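PDB 3IXL: arylmalonate decarboxylase from Bordetella bronchiseptica, which catalyses the decarboxylation of 2-aryl-2-methylmalonates to 2-arylpropionates with release of carbon dioxide. Local coordinates for residues A25-D30 with L192-I197; A67-L72 with R221-G226. The protein carries 2 engineered substitutions. All coordinates share one frame; numbering follows the deposited sequence.

Arylmalonate decarboxylase belongs to the Asp/Glu racemase clan, whose members pair two parallel-sheet domains around a central active site. Contact 1 joins helix 23-27 of the first domain to the 192-197 segment of the second; contact 2 sets the chain at the C-terminal end of helix 211-222 against strand 67-72 of the first sheet. Their centres lie about 18 Å apart, with nearest atoms about 6 Å from each other. Along the chain the order is 25-30, 67-72, 192-197, 221-226, so the two links alternate. Contact 1 thus bridges the two sheet units, while contact 2 lays the end of helix 211-222, which follows a strand of the second sheet, back on the first.

Contact 1 of 2, residues A25-D30 with L192-I197; sequences ARLYPD and LTLDAI
The seam between the two domains of this Asp/Glu racemase fold is bridged where R26 and L27 of helix 23-27 meet L194 and D195 of segment 192-197, in the approach to the helix that runs on to 204. L194 touches both helix residues, and its two methyl groups divide the work. CD2 meets the corresponding branch of L27, with L27 CD2 and L194 CD2 3.7 Å apart. CD1 lies against the length of the arginine: it is 3.8 Å from R26 CB, and the same methyl sits 3.7 Å above one face of the guanidinium, offset from its middle. R26 and L194 reach out from opposite directions, so their side chains overlap alongside each other. A bend at chi3 of R26 (72°) turns the flat group over the leucine.

At the edge of that group the contact becomes ionic. R26 NH2 forms a salt bridge to D195 OD1 at 3.1 Å, but the hydrogen bond within it is weak, with an angle of only 121° at the hydrogen. The carboxylate plane is turned 67° from the guanidinium, which rules out a flat, two-pronged pairing. A water in the guanidinium plane provides a second link, accepting from R26 NH1 at 3.0 Å and donating weakly to D195 OD2. In the two-domain architecture this polar pair borders the apolar seam: L27 and L194 are buried, whereas D195 is exposed and R26 partly so. Y233, from the C-terminal part of the chain, touches R26, L27 and L194, while F216 and P213 of helix 211-222 touch L27 and L194 respectively.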
# COMPACT_ATOMS: atom_id res chain seq x y z
N ALA A 25 7.69 12.35 -2.18
CA ALA A 25 8.13 13.72 -2.47
C ALA A 25 6.96 14.67 -2.68
O ALA A 25 7.10 15.88 -2.51
CB ALA A 25 9.03 13.73 -3.69
N ARG A 26 5.80 14.12 -3.04
CA ARG A 26 4.60 14.91 -3.27
C ARG A 26 3.74 15.01 -2.01
O ARG A 26 3.31 16.09 -1.63
CB ARG A 26 3.82 14.29 -4.44
CG ARG A 26 4.56 14.43 -5.78
CD ARG A 26 3.95 13.59 -6.89
NE ARG A 26 2.66 14.13 -7.34
CZ ARG A 26 1.82 13.49 -8.15
NH1 ARG A 26 2.11 12.28 -8.61
NH2 ARG A 26 0.68 14.08 -8.50
N LEU A 27 3.55 13.89 -1.33
CA LEU A 27 2.73 13.87 -0.12
C LEU A 27 3.38 14.57 1.05
O LEU A 27 2.74 15.35 1.76
CB LEU A 27 2.43 12.43 0.29
CG LEU A 27 1.51 11.62 -0.63
CD1 LEU A 27 1.57 10.15 -0.24
CD2 LEU A 27 0.10 12.14 -0.54
N TYR A 28 4.66 14.26 1.27
CA TYR A 28 5.39 14.71 2.44
C TYR A 28 6.75 15.26 2.01
O TYR A 28 7.78 14.67 2.33
CB TYR A 28 5.58 13.53 3.41
CG TYR A 28 4.30 12.95 3.96
CD1 TYR A 28 3.78 11.76 3.46
CD2 TYR A 28 3.62 13.58 5.01
CE1 TYR A 28 2.60 11.22 3.97
CE2 TYR A 28 2.44 13.05 5.53
CZ TYR A 28 1.94 11.86 5.01
OH TYR A 28 0.77 11.31 5.50
N PRO A 29 6.75 16.40 1.30
CA PRO A 29 7.99 16.91 0.71
C PRO A 29 9.06 17.25 1.74
O PRO A 29 10.25 17.26 1.39
CB PRO A 29 7.56 18.19 -0.02
CG PRO A 29 6.24 18.53 0.52
CD PRO A 29 5.60 17.26 0.97
N ASP A 30 8.66 17.52 2.98
CA ASP A 30 9.64 17.91 4.00
C ASP A 30 10.01 16.79 4.97
O ASP A 30 10.66 17.03 5.99
CB ASP A 30 9.18 19.18 4.70
CG ASP A 30 9.08 20.37 3.74
OD1 ASP A 30 9.75 20.36 2.67
OD2 ASP A 30 8.33 21.31 4.05
N LEU A 192 0.85 4.72 -9.96
CA LEU A 192 0.97 6.14 -9.66
C LEU A 192 -0.44 6.72 -9.64
O LEU A 192 -1.02 7.04 -10.67
CB LEU A 192 1.88 6.84 -10.68
CG LEU A 192 3.34 6.38 -10.61
CD1 LEU A 192 4.12 6.76 -11.86
CD2 LEU A 192 4.03 6.91 -9.35
N THR A 193 -0.97 6.84 -8.43
CA THR A 193 -2.39 7.05 -8.21
C THR A 193 -2.77 8.42 -7.66
O THR A 193 -3.96 8.69 -7.47
CB THR A 193 -2.95 6.02 -7.21
OG1 THR A 193 -2.36 6.24 -5.91
CG2 THR A 193 -2.66 4.59 -7.67
N LEU A 194 -1.79 9.28 -7.38
CA LEU A 194 -2.09 10.51 -6.64
C LEU A 194 -3.08 11.45 -7.33
O LEU A 194 -3.87 12.11 -6.65
CB LEU A 194 -0.81 11.26 -6.25
CG LEU A 194 0.02 10.65 -5.11
CD1 LEU A 194 1.27 11.47 -4.89
CD2 LEU A 194 -0.78 10.57 -3.82
N ASP A 195 -3.05 11.52 -8.66
CA ASP A 195 -3.99 12.39 -9.38
C ASP A 195 -5.34 11.70 -9.57
O ASP A 195 -6.36 12.37 -9.75
CB ASP A 195 -3.41 12.83 -10.72
CG ASP A 195 -2.26 13.82 -10.57
OD1 ASP A 195 -2.20 14.53 -9.54
OD2 ASP A 195 -1.43 13.89 -11.49
N ALA A 196 -5.36 10.37 -9.51
CA ALA A 196 -6.60 9.62 -9.67
C ALA A 196 -7.51 9.72 -8.46
O ALA A 196 -8.74 9.85 -8.60
CB ALA A 196 -6.31 8.15 -9.98
N ILE A 197 -6.92 9.65 -7.26
CA ILE A 197 -7.69 9.59 -6.02
C ILE A 197 -8.71 10.73 -5.85
O ILE A 197 -9.90 10.45 -5.67
CB ILE A 197 -6.78 9.48 -4.77
CG1 ILE A 197 -5.96 8.19 -4.81
CG2 ILE A 197 -7.61 9.55 -3.48
CD1 ILE A 197 -4.75 8.24 -3.87
O HOH W 1 0.02 11.10 -10.42

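Contact 2 of 2, residues A67-L72 with R221-G226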
# COMPACT_ATOMS: atom_id res chain seq x y z
N ALA A 67 16.95 4.58 10.61
CA ALA A 67 15.50 4.68 10.45
C ALA A 67 14.79 4.66 11.79
O ALA A 67 15.17 3.90 12.68
CB ALA A 67 14.98 3.54 9.58
N ALA A 68 13.75 5.49 11.91
CA ALA A 68 12.93 5.51 13.13
C ALA A 68 11.78 4.51 13.05
O ALA A 68 11.25 4.08 14.07
CB ALA A 68 12.39 6.91 13.37
N VAL A 69 11.36 4.19 11.82
CA VAL A 69 10.30 3.21 11.57
C VAL A 69 10.64 2.50 10.26
O VAL A 69 11.35 3.06 9.41
CB VAL A 69 8.91 3.86 11.44
CG1 VAL A 69 8.55 4.67 12.69
CG2 VAL A 69 8.85 4.74 10.25
N VAL A 70 10.16 1.27 10.10
CA VAL A 70 10.35 0.54 8.85
C VAL A 70 9.00 0.06 8.35
O VAL A 70 8.22 -0.51 9.12
CB VAL A 70 11.28 -0.66 9.05
CG1 VAL A 70 11.32 -1.52 7.79
CG2 VAL A 70 12.70 -0.17 9.41
N SER A 71 8.73 0.30 7.06
CA SER A 71 7.53 -0.24 6.42
C SER A 71 7.90 -1.11 5.23
O SER A 71 8.71 -0.71 4.39
CB SER A 71 6.62 0.89 5.92
OG SER A 71 5.54 0.31 5.20
N LEU A 72 7.31 -2.29 5.17
CA LEU A 72 7.38 -3.11 3.97
C LEU A 72 6.36 -2.55 2.99
O LEU A 72 5.15 -2.76 3.14
CB LEU A 72 7.09 -4.58 4.29
CG LEU A 72 6.99 -5.51 3.07
CD1 LEU A 72 8.26 -5.49 2.24
CD2 LEU A 72 6.69 -6.94 3.49
N ARG A 221 2.25 7.94 10.28
CA ARG A 221 1.47 7.65 11.49
C ARG A 221 2.35 6.99 12.56
O ARG A 221 2.40 7.43 13.71
CB ARG A 221 0.28 6.74 11.16
CG ARG A 221 -0.50 6.24 12.38
CD ARG A 221 -1.42 5.08 12.04
NE ARG A 221 -0.68 3.88 11.61
CZ ARG A 221 -0.08 3.01 12.43
NH1 ARG A 221 0.53 1.94 11.92
NH2 ARG A 221 -0.08 3.20 13.75
N LEU A 222 3.06 5.93 12.15
CA LEU A 222 3.91 5.16 13.05
C LEU A 222 5.07 5.95 13.60
O LEU A 222 5.56 5.67 14.70
CB LEU A 222 4.44 3.92 12.34
CG LEU A 222 3.93 2.55 12.75
CD1 LEU A 222 4.97 1.53 12.31
CD2 LEU A 222 3.69 2.45 14.26
N ALA A 223 5.54 6.93 12.82
CA ALA A 223 6.62 7.82 13.24
C ALA A 223 6.22 8.76 14.39
O ALA A 223 7.08 9.36 15.03
CB ALA A 223 7.14 8.62 12.04
N GLY A 224 4.91 8.88 14.62
CA GLY A 224 4.37 9.53 15.81
C GLY A 224 4.59 11.02 15.98
O GLY A 224 4.53 11.54 17.10
N GLY A 225 4.83 11.72 14.88
CA GLY A 225 5.01 13.17 14.93
C GLY A 225 3.76 13.93 14.53
O GLY A 225 3.67 15.15 14.70
N GLY A 226 2.79 13.21 13.97
CA GLY A 226 1.53 13.81 13.51
C GLY A 226 1.69 14.69 12.29
O GLY A 226 0.88 15.60 12.08
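V69 turns its CG1 methyl anti to its own carbonyl carbon (chi1 -57°), and every close approach to L222 and A223 is made by that branch. L222 meets it through its CB and its carbonyl. The methyl group rests against backbone as much as side chain: V69 CG1 is 3.7 Å from A223 CA and equally far from the carbonyl atom L222 O. On the side-chain level the fit is looser, with V69 CG1 4.2 Å from L222 CB and from A223 CB. No hydrogen bond crosses between the two segments, so the contact rests on van der Waals packing.

The setting illustrates how an alpha/beta sheet is covered on two faces. Strand 67-72 runs between strands 8-13 and 101-103 in the parallel sheet of the first domain, hydrogen-bonded to G10 on one side and to T102 on the other. Successive residues point to alternate faces: V69 is directed to the 221-226 segment, whereas V70 points away from it and packs on M93 of helix 83-97. Helix 211-222 follows a strand of the second sheet, yet its C-terminal end comes back to the first. I9 touches both V69 and A223, and P100 likewise joins V69 and L222. Beyond the contact the chain leaves the helical conformation at G224, which takes a positive phi of 67° while its N still bonds to R221 O at 3.0 Å.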